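Local coordinates for protein purine nucleosidase, (IunH-1) (Sulfolobus solfataricus, PDB 3T8J) that belongs to the nucleoside hydrolase family and carries a sodium ion in an alpha/beta fold built around one mixed beta sheet, at residues W145-A150 with V160-I165; D181-P186 with N288-Y293; R257-D262 with T272-F277. All blocks are in the same frame, centred on the assembly; numbering follows the deposited sequence.

Contact 1 (W145-A150 with V160-I165); sequences WVMGGA and VAEFNI
Beyond the end of strand 141-147 the backbone at Gly-148 and Gly-149 passes close beside the residues that start helix 163-167, the CA atoms of Gly-149 and Glu-162 lying 5.0 Å apart. The motif is a helix N-cap shared with a strand-end loop: Glu-162 is the N-cap residue, and its carboxylate serves the helix and the loop at once. OE1 of Glu-162 accepts from Gly-149 N at 3.0 Å and from Ile-165 N at 3.1 Å, two donors that arrive from opposite faces of the carboxylate plane. The other oxygen, OE2, takes Asn-164 N at 2.8 Å, from above that plane. The chain bends at chi2 (-81°), which turns CD back toward these amides, while CB and CG pack against the backbone of Gly-149. Glutamate suits the place because it has two acceptors on a chain long enough to fold over its own helix start. Glycine suits position 149, where phi is positive (89°), and at Gly-148 a side chain would press on Ile-165 CD1.

Asn-164 makes the second link. Its ND2 donates to Met-147 O at 3.0 Å in a nearly straight bond (173°); the acceptor lies in the amide plane of Asn-164, whereas the donor sits well above the carbonyl plane of Met-147. The thioether of Met-147 crosses the Asn-164 side chain at about a right angle. The Asn-164 side chain is also about 5 Å from the sodium ion, which is bound by Asp-9, Asp-14, Ile-121 and Ser-122. CG1 of Ile-165 packs on the loop backbone, 3.6 Å from Gly-149 N. At the far end of the contact a water donates to both Ala-150 O and Val-160 O, at 2.8 Å each.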
loop_
_atom_site.group_PDB
_atom_site.type_symbol
_atom_site.label_atom_id
_atom_site.label_comp_id
_atom_site.label_asym_id
_atom_site.label_seq_id
_atom_site.Cartn_x
_atom_site.Cartn_y
_atom_site.Cartn_z
ATOM N N TRP A 145 9.671 -4.678 28.179
ATOM C CA TRP A 145 8.736 -3.645 28.621
ATOM C C TRP A 145 8.772 -2.518 27.588
ATOM O O TRP A 145 9.787 -1.859 27.455
ATOM C CB TRP A 145 9.157 -3.127 29.995
ATOM C CG TRP A 145 9.264 -4.172 31.086
ATOM C CD1 TRP A 145 10.403 -4.822 31.517
ATOM C CD2 TRP A 145 8.201 -4.654 31.918
ATOM N NE1 TRP A 145 10.096 -5.668 32.556
ATOM C CE2 TRP A 145 8.750 -5.599 32.809
ATOM C CE3 TRP A 145 6.825 -4.394 31.978
ATOM C CZ2 TRP A 145 7.975 -6.260 33.744
ATOM C CZ3 TRP A 145 6.060 -5.060 32.920
ATOM C CH2 TRP A 145 6.639 -5.992 33.776
ATOM N N VAL A 146 7.701 -2.376 26.834
ATOM C CA VAL A 146 7.653 -1.462 25.682
ATOM C C VAL A 146 6.811 -0.236 26.003
ATOM O O VAL A 146 5.640 -0.360 26.386
ATOM C CB VAL A 146 7.049 -2.163 24.450
ATOM C CG1 VAL A 146 6.869 -1.169 23.278
ATOM C CG2 VAL A 146 7.920 -3.338 23.986
ATOM N N MET A 147 7.412 0.948 25.876
ATOM C CA MET A 147 6.615 2.176 25.808
ATOM C C MET A 147 6.383 2.380 24.310
ATOM O O MET A 147 7.352 2.584 23.537
ATOM C CB MET A 147 7.334 3.392 26.386
ATOM C CG MET A 147 6.431 4.612 26.548
ATOM S SD MET A 147 6.101 5.436 24.953
ATOM C CE MET A 147 4.325 5.690 25.068
ATOM N N GLY A 148 5.133 2.277 23.874
ATOM C CA GLY A 148 4.862 2.460 22.458
ATOM C C GLY A 148 3.414 2.287 22.109
ATOM O O GLY A 148 2.671 1.655 22.833
ATOM N N GLY A 149 3.048 2.854 20.974
ATOM C CA GLY A 149 1.760 2.682 20.368
ATOM C C GLY A 149 0.690 3.665 20.785
ATOM O O GLY A 149 0.849 4.454 21.738
ATOM N N ALA A 150 -0.407 3.597 20.049
ATOM C CA ALA A 150 -1.629 4.346 20.329
ATOM C C ALA A 150 -2.787 3.408 20.002
ATOM O O ALA A 150 -3.095 3.127 18.842
ATOM C CB ALA A 150 -1.673 5.653 19.516
ATOM N N VAL A 160 -2.474 9.686 14.339
ATOM C CA VAL A 160 -2.876 8.320 14.685
ATOM C C VAL A 160 -1.757 7.377 15.165
ATOM O O VAL A 160 -2.071 6.237 15.554
ATOM C CB VAL A 160 -3.619 7.653 13.493
ATOM C CG1 VAL A 160 -4.964 8.352 13.208
ATOM C CG2 VAL A 160 -2.772 7.610 12.244
ATOM N N ALA A 161 -0.501 7.815 15.138
ATOM C CA ALA A 161 0.646 6.986 15.514
ATOM C C ALA A 161 1.495 7.626 16.620
ATOM O O ALA A 161 1.627 8.881 16.695
ATOM C CB ALA A 161 1.517 6.662 14.288
ATOM N N GLU A 162 2.094 6.773 17.424
ATOM C CA GLU A 162 3.009 7.119 18.493
ATOM C C GLU A 162 4.465 7.092 17.988
ATOM O O GLU A 162 4.852 6.274 17.152
ATOM C CB GLU A 162 2.798 6.166 19.674
ATOM C CG GLU A 162 3.682 6.395 20.862
ATOM C CD GLU A 162 5.057 5.788 20.701
ATOM O OE1 GLU A 162 5.179 4.720 20.033
ATOM O OE2 GLU A 162 6.010 6.356 21.277
ATOM N N PHE A 163 5.276 8.014 18.508
ATOM C CA PHE A 163 6.621 8.260 18.023
ATOM C C PHE A 163 7.544 7.037 17.952
ATOM O O PHE A 163 8.155 6.795 16.914
ATOM C CB PHE A 163 7.271 9.331 18.901
ATOM C CG PHE A 163 8.619 9.777 18.433
ATOM C CD1 PHE A 163 8.727 10.678 17.378
ATOM C CD2 PHE A 163 9.776 9.335 19.057
ATOM C CE1 PHE A 163 9.977 11.114 16.943
ATOM C CE2 PHE A 163 11.020 9.782 18.635
ATOM C CZ PHE A 163 11.116 10.695 17.596
ATOM N N ASN A 164 7.677 6.288 19.043
ATOM C CA ASN A 164 8.663 5.183 19.063
ATOM C C ASN A 164 8.386 4.164 17.953
ATOM O O ASN A 164 9.308 3.732 17.257
ATOM C CB ASN A 164 8.672 4.465 20.412
ATOM C CG ASN A 164 9.295 5.297 21.505
ATOM O OD1 ASN A 164 10.018 6.265 21.233
ATOM N ND2 ASN A 164 9.042 4.919 22.782
ATOM N N ILE A 165 7.116 3.794 17.779
ATOM C CA ILE A 165 6.756 2.836 16.727
ATOM C C ILE A 165 6.893 3.468 15.340
ATOM O O ILE A 165 7.430 2.857 14.403
ATOM C CB ILE A 165 5.329 2.281 16.928
ATOM C CG1 ILE A 165 5.154 1.701 18.341
ATOM C CG2 ILE A 165 4.958 1.208 15.836
ATOM C CD1 ILE A 165 6.106 0.543 18.672
HETATM O O HOH W 1 -1.539 3.705 16.614
#

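Contact 2 (D181-P186 with N288-Y293); sequences DITMIP and NAEIVY
Val-292 O is buried against Pro-186 with no hydrogen-bond partner in the model: where a parallel ladder would next supply an N-H, the proline has none, and its CD stands 3.2 Å from Val-292 O. Proline suits this place, since it closes the ladder and sits at the N-cap position just before helix 187-190; its CG rests on Ile-291 CG2, the two side chains crossing at about a right angle. Before that point the pairing is regular. Ile-182 O accepts from Glu-290 N, Met-184 N donates to Glu-290 O at 2.8 Å, and Val-292 N returns to Met-184 O.

One side-chain bond joins the strands as well. Glu-290, with CG anti to the backbone N (chi1 -178°) and the chain extended beyond it, runs out beside Thr-183, whose OG1 donates to Glu-290 OE1 at 2.8 Å on the anti side of the carboxylate. The same OE1 forms a salt bridge to Arg-254, while Lys-143 bonds to Thr-183 OG1. Further along this face Ile-185 CD1 meets Val-292 CG2 at 3.9 Å, branched side chains that pack on helix 237-246, both meeting Ile-244.

On the other face Met-184 runs beside Ile-291, its SD 4.2 Å from Ile-291 CG1, and packs on Phe-176. On its other edge the second strand begins with a classic beta bulge, Asn-288 and Ala-289 standing opposite Arg-257 of strand 251-261. Helix 237-246 on one face and helix 169-177 on the other make this pair the end of the parallel run of a Rossmann-like alpha/beta sheet, as in nucleoside hydrolases.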
loop_
_atom_site.group_PDB
_atom_site.type_symbol
_atom_site.label_atom_id
_atom_site.label_comp_id
_atom_site.label_asym_id
_atom_site.label_seq_id
_atom_site.Cartn_x
_atom_site.Cartn_y
_atom_site.Cartn_z
ATOM N N ASP A 181 8.205 -11.962 25.322
ATOM C CA ASP A 181 7.182 -11.711 26.339
ATOM C C ASP A 181 7.093 -10.195 26.512
ATOM O O ASP A 181 7.950 -9.632 27.178
ATOM C CB ASP A 181 7.573 -12.409 27.645
ATOM C CG ASP A 181 6.528 -12.273 28.740
ATOM O OD1 ASP A 181 5.608 -11.435 28.600
ATOM O OD2 ASP A 181 6.625 -13.008 29.777
ATOM N N ILE A 182 6.086 -9.583 25.901
ATOM C CA ILE A 182 5.938 -8.120 25.815
ATOM C C ILE A 182 4.788 -7.637 26.669
ATOM O O ILE A 182 3.665 -8.169 26.560
ATOM C CB ILE A 182 5.656 -7.687 24.361
ATOM C CG1 ILE A 182 6.874 -7.925 23.472
ATOM C CG2 ILE A 182 5.221 -6.197 24.300
ATOM C CD1 ILE A 182 6.580 -7.783 21.962
ATOM N N THR A 183 5.050 -6.607 27.486
ATOM C CA THR A 183 4.013 -5.801 28.105
ATOM C C THR A 183 4.203 -4.380 27.549
ATOM O O THR A 183 5.301 -3.860 27.592
ATOM C CB THR A 183 4.059 -5.835 29.652
ATOM O OG1 THR A 183 3.684 -7.155 30.100
ATOM C CG2 THR A 183 3.089 -4.816 30.236
ATOM N N MET A 184 3.124 -3.827 26.998
ATOM C CA MET A 184 3.148 -2.571 26.220
ATOM C C MET A 184 2.315 -1.504 26.929
ATOM O O MET A 184 1.176 -1.738 27.318
ATOM C CB MET A 184 2.559 -2.874 24.835
ATOM C CG MET A 184 2.345 -1.781 23.945
ATOM S SD MET A 184 1.422 -2.530 22.537
ATOM C CE MET A 184 2.360 -1.649 21.466
ATOM N N ILE A 185 2.896 -0.307 27.054
ATOM C CA ILE A 185 2.263 0.858 27.650
ATOM C C ILE A 185 2.055 1.899 26.528
ATOM O O ILE A 185 3.024 2.496 26.055
ATOM C CB ILE A 185 3.150 1.456 28.780
ATOM C CG1 ILE A 185 3.197 0.571 30.055
ATOM C CG2 ILE A 185 2.616 2.807 29.260
ATOM C CD1 ILE A 185 3.731 -0.865 29.892
ATOM N N PRO A 186 0.801 2.138 26.112
ATOM C CA PRO A 186 0.538 3.065 24.989
ATOM C C PRO A 186 0.514 4.549 25.369
ATOM O O PRO A 186 0.135 4.905 26.490
ATOM C CB PRO A 186 -0.859 2.644 24.490
ATOM C CG PRO A 186 -1.203 1.409 25.237
ATOM C CD PRO A 186 -0.417 1.383 26.471
ATOM N N ASN A 288 -0.123 -11.407 21.096
ATOM C CA ASN A 288 1.324 -11.208 21.096
ATOM C C ASN A 288 1.796 -10.118 22.067
ATOM O O ASN A 288 3.001 -9.870 22.166
ATOM C CB ASN A 288 1.867 -10.955 19.671
ATOM C CG ASN A 288 1.308 -9.718 19.046
ATOM O OD1 ASN A 288 0.402 -9.132 19.596
ATOM N ND2 ASN A 288 1.844 -9.311 17.874
ATOM N N ALA A 289 0.897 -9.505 22.819
ATOM C CA ALA A 289 1.290 -8.454 23.768
ATOM C C ALA A 289 0.267 -8.276 24.850
ATOM O O ALA A 289 -0.931 -8.380 24.596
ATOM C CB ALA A 289 1.512 -7.116 23.048
ATOM N N GLU A 290 0.738 -8.010 26.060
ATOM C CA GLU A 290 -0.120 -7.627 27.156
ATOM C C GLU A 290 -0.123 -6.117 27.180
ATOM O O GLU A 290 0.938 -5.515 27.342
ATOM C CB GLU A 290 0.400 -8.159 28.467
ATOM C CG GLU A 290 -0.465 -7.849 29.636
ATOM C CD GLU A 290 0.132 -8.414 30.915
ATOM O OE1 GLU A 290 1.280 -8.014 31.268
ATOM O OE2 GLU A 290 -0.549 -9.240 31.539
ATOM N N ILE A 291 -1.290 -5.526 27.035
ATOM C CA ILE A 291 -1.404 -4.069 26.931
ATOM C C ILE A 291 -1.959 -3.496 28.237
ATOM O O ILE A 291 -2.948 -3.983 28.775
ATOM C CB ILE A 291 -2.318 -3.667 25.743
ATOM C CG1 ILE A 291 -1.843 -4.344 24.452
ATOM C CG2 ILE A 291 -2.440 -2.130 25.651
ATOM C CD1 ILE A 291 -2.706 -3.992 23.181
ATOM N N VAL A 292 -1.317 -2.435 28.748
ATOM C CA VAL A 292 -1.791 -1.733 29.939
ATOM C C VAL A 292 -2.785 -0.653 29.523
ATOM O O VAL A 292 -2.461 0.213 28.702
ATOM C CB VAL A 292 -0.615 -1.104 30.715
ATOM C CG1 VAL A 292 -1.117 -0.226 31.874
ATOM C CG2 VAL A 292 0.342 -2.214 31.207
ATOM N N TYR A 293 -3.997 -0.710 30.069
ATOM C CA TYR A 293 -5.063 0.231 29.720
ATOM C C TYR A 293 -5.369 1.252 30.819
ATOM O O TYR A 293 -5.975 2.282 30.529
ATOM C CB TYR A 293 -6.346 -0.533 29.323
ATOM C CG TYR A 293 -6.324 -1.070 27.900
ATOM C CD1 TYR A 293 -5.878 -2.360 27.590
ATOM C CD2 TYR A 293 -6.730 -0.267 26.840
ATOM C CE1 TYR A 293 -5.875 -2.820 26.257
ATOM C CE2 TYR A 293 -6.723 -0.725 25.517
ATOM C CZ TYR A 293 -6.273 -2.000 25.231
ATOM O OH TYR A 293 -6.271 -2.421 23.896
HETATM O O HOH W 2 3.880 -11.288 24.739
#

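Contact 3 (R257-D262 with T272-F277); sequences RFVVID and TLVDRF
Asp-275 N donates to Phe-258 O at 2.8 Å, in the carbonyl plane, and a CA-H...O contact from Val-274 CA at 3.5 Å adds a lesser hold on the Phe-258 oxygen. The return bond from Phe-258 N to Asp-275 O is weak, but Val-260 and Leu-273 form a full hydrogen-bonded pair, N to O at 2.8 Å both ways. Between these two hydrogen-bonded pairs, Val-259 stands opposite Val-274 in a non-hydrogen-bonded pair, beta-branched residues suited to a strand. The two strands are the arms of an antiparallel beta hairpin at the edge of the chain's sheet, and Leu-273 packs on Thr-268 of a second subunit.

At the open end of the hairpin Arg-257 stretches over Arg-276: CG of Arg-276 lies 3.5 Å above the guanidinium plane of Arg-257, toward its rim, and the two guanidiniums stand 85° apart. That of Arg-276 forms a salt bridge with Asp-278 and bonds to Pro-159 O of the second subunit. A water accepts from Arg-257 NE and donates to Arg-276 O at 2.7 Å. Asp-275 shapes the turn, its OD1 accepting from Phe-277 N at 2.9 Å in an Asx turn, with OD2 held by Ser-282 and Trp-283. Phe-277 CE1 reaches Phe-258 CB at 4.1 Å.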
loop_
_atom_site.group_PDB
_atom_site.type_symbol
_atom_site.label_atom_id
_atom_site.label_comp_id
_atom_site.label_asym_id
_atom_site.label_seq_id
_atom_site.Cartn_x
_atom_site.Cartn_y
_atom_site.Cartn_z
ATOM N N ARG A 257 -3.746 -9.077 23.852
ATOM C CA ARG A 257 -4.368 -8.861 22.551
ATOM C C ARG A 257 -3.391 -9.107 21.415
ATOM O O ARG A 257 -2.201 -9.323 21.669
ATOM C CB ARG A 257 -4.976 -7.449 22.530
ATOM C CG ARG A 257 -6.338 -7.484 23.257
ATOM C CD ARG A 257 -6.996 -6.170 23.483
ATOM N NE ARG A 257 -8.256 -6.333 24.191
ATOM C CZ ARG A 257 -9.039 -5.329 24.605
ATOM N NH1 ARG A 257 -8.698 -4.061 24.394
ATOM N NH2 ARG A 257 -10.183 -5.603 25.218
ATOM N N PHE A 258 -3.884 -9.093 20.174
ATOM C CA PHE A 258 -3.061 -9.281 18.994
ATOM C C PHE A 258 -2.816 -7.909 18.336
ATOM O O PHE A 258 -3.778 -7.248 17.897
ATOM C CB PHE A 258 -3.704 -10.257 17.992
ATOM C CG PHE A 258 -2.931 -10.406 16.706
ATOM C CD1 PHE A 258 -1.668 -10.961 16.704
ATOM C CD2 PHE A 258 -3.491 -10.023 15.495
ATOM C CE1 PHE A 258 -0.956 -11.099 15.527
ATOM C CE2 PHE A 258 -2.789 -10.161 14.321
ATOM C CZ PHE A 258 -1.523 -10.687 14.335
ATOM N N VAL A 259 -1.550 -7.499 18.316
ATOM C CA VAL A 259 -1.137 -6.162 17.807
ATOM C C VAL A 259 -0.437 -6.330 16.459
ATOM O O VAL A 259 0.523 -7.106 16.347
ATOM C CB VAL A 259 -0.175 -5.484 18.767
ATOM C CG1 VAL A 259 0.228 -4.089 18.200
ATOM C CG2 VAL A 259 -0.784 -5.337 20.177
ATOM N N VAL A 260 -0.919 -5.590 15.442
ATOM C CA VAL A 260 -0.294 -5.536 14.132
ATOM C C VAL A 260 0.349 -4.149 13.988
ATOM O O VAL A 260 -0.295 -3.176 14.372
ATOM C CB VAL A 260 -1.290 -5.725 13.017
ATOM C CG1 VAL A 260 -0.622 -5.571 11.649
ATOM C CG2 VAL A 260 -1.903 -7.157 13.107
ATOM N N ILE A 261 1.602 -4.126 13.525
ATOM C CA ILE A 261 2.305 -2.845 13.273
ATOM C C ILE A 261 2.160 -2.499 11.805
ATOM O O ILE A 261 2.509 -3.288 10.918
ATOM C CB ILE A 261 3.784 -2.982 13.597
ATOM C CG1 ILE A 261 4.033 -3.526 15.003
ATOM C CG2 ILE A 261 4.499 -1.619 13.368
ATOM C CD1 ILE A 261 3.457 -2.656 16.136
ATOM N N ASP A 262 1.693 -1.285 11.525
ATOM C CA ASP A 262 1.667 -0.770 10.143
ATOM C C ASP A 262 3.074 -0.256 9.774
ATOM O O ASP A 262 3.570 0.703 10.396
ATOM C CB ASP A 262 0.632 0.335 9.988
ATOM C CG ASP A 262 0.538 0.859 8.557
ATOM O OD1 ASP A 262 1.585 1.197 7.951
ATOM O OD2 ASP A 262 -0.602 0.962 8.035
ATOM N N THR A 272 -0.372 1.097 15.668
ATOM C CA THR A 272 -0.551 -0.201 16.374
ATOM C C THR A 272 -2.039 -0.566 16.300
ATOM O O THR A 272 -2.891 0.064 16.952
ATOM C CB THR A 272 -0.094 -0.099 17.835
ATOM O OG1 THR A 272 -0.760 1.006 18.465
ATOM C CG2 THR A 272 1.427 0.093 17.944
ATOM N N LEU A 273 -2.344 -1.581 15.484
ATOM C CA LEU A 273 -3.723 -2.017 15.191
ATOM C C LEU A 273 -4.024 -3.232 16.075
ATOM O O LEU A 273 -3.364 -4.244 15.935
ATOM C CB LEU A 273 -3.828 -2.373 13.714
ATOM C CG LEU A 273 -3.314 -1.233 12.793
ATOM C CD1 LEU A 273 -2.983 -1.753 11.409
ATOM C CD2 LEU A 273 -4.242 -0.001 12.788
ATOM N N VAL A 274 -5.017 -3.078 16.946
ATOM C CA VAL A 274 -5.232 -4.056 18.031
ATOM C C VAL A 274 -6.528 -4.860 17.836
ATOM O O VAL A 274 -7.628 -4.295 17.801
ATOM C CB VAL A 274 -5.251 -3.362 19.381
ATOM C CG1 VAL A 274 -5.463 -4.376 20.503
ATOM C CG2 VAL A 274 -3.924 -2.587 19.627
ATOM N N ASP A 275 -6.383 -6.182 17.680
ATOM C CA ASP A 275 -7.506 -7.115 17.630
ATOM C C ASP A 275 -7.854 -7.490 19.066
ATOM O O ASP A 275 -7.014 -8.056 19.787
ATOM C CB ASP A 275 -7.116 -8.324 16.775
ATOM C CG ASP A 275 -8.294 -9.252 16.454
ATOM O OD1 ASP A 275 -9.365 -9.113 17.070
ATOM O OD2 ASP A 275 -8.146 -10.045 15.486
ATOM N N ARG A 276 -9.089 -7.186 19.463
ATOM C CA ARG A 276 -9.623 -7.452 20.799
ATOM C C ARG A 276 -10.456 -8.746 20.816
ATOM O O ARG A 276 -11.040 -9.105 21.865
ATOM C CB ARG A 276 -10.502 -6.276 21.263
ATOM C CG ARG A 276 -9.921 -4.865 21.040
ATOM C CD ARG A 276 -10.972 -3.779 21.325
ATOM N NE ARG A 276 -12.091 -3.898 20.398
ATOM C CZ ARG A 276 -12.098 -3.458 19.142
ATOM N NH1 ARG A 276 -11.066 -2.785 18.653
ATOM N NH2 ARG A 276 -13.171 -3.715 18.387
ATOM N N PHE A 277 -10.554 -9.422 19.660
ATOM C CA PHE A 277 -11.330 -10.669 19.489
ATOM C C PHE A 277 -12.845 -10.458 19.670
ATOM O O PHE A 277 -13.573 -11.403 20.000
ATOM C CB PHE A 277 -10.796 -11.778 20.436
ATOM C CG PHE A 277 -9.279 -11.777 20.596
ATOM C CD1 PHE A 277 -8.444 -11.939 19.495
ATOM C CD2 PHE A 277 -8.689 -11.598 21.836
ATOM C CE1 PHE A 277 -7.067 -11.962 19.622
ATOM C CE2 PHE A 277 -7.295 -11.610 21.967
ATOM C CZ PHE A 277 -6.488 -11.794 20.857
HETATM O O HOH W 3 -9.804 -8.770 24.225
#

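How the contacts relate
All three contacts belong to one mixed sheet, read from its interior to its edge. Contact 1 lies deepest and nearest the sodium ion, a buried carboxylate and amide holding loop backbone; contact 2 joins adjacent parallel strands by ladder, hydrophobic side chains and one side-chain hydrogen bond; contact 3, at the sheet's edge, is mostly buried, in part against a neighbouring subunit, with some side chains such as Arg-257 and Phe-258 partly exposed. They interlock directly. Val-146 of contact 1 pairs with Thr-183 and Ile-185 of contact 2, Asn-288 OD1 of contact 2 accepts from Val-259 N of contact 3, and Thr-272 OG1 of contact 3 meets Ala-150 N of contact 1.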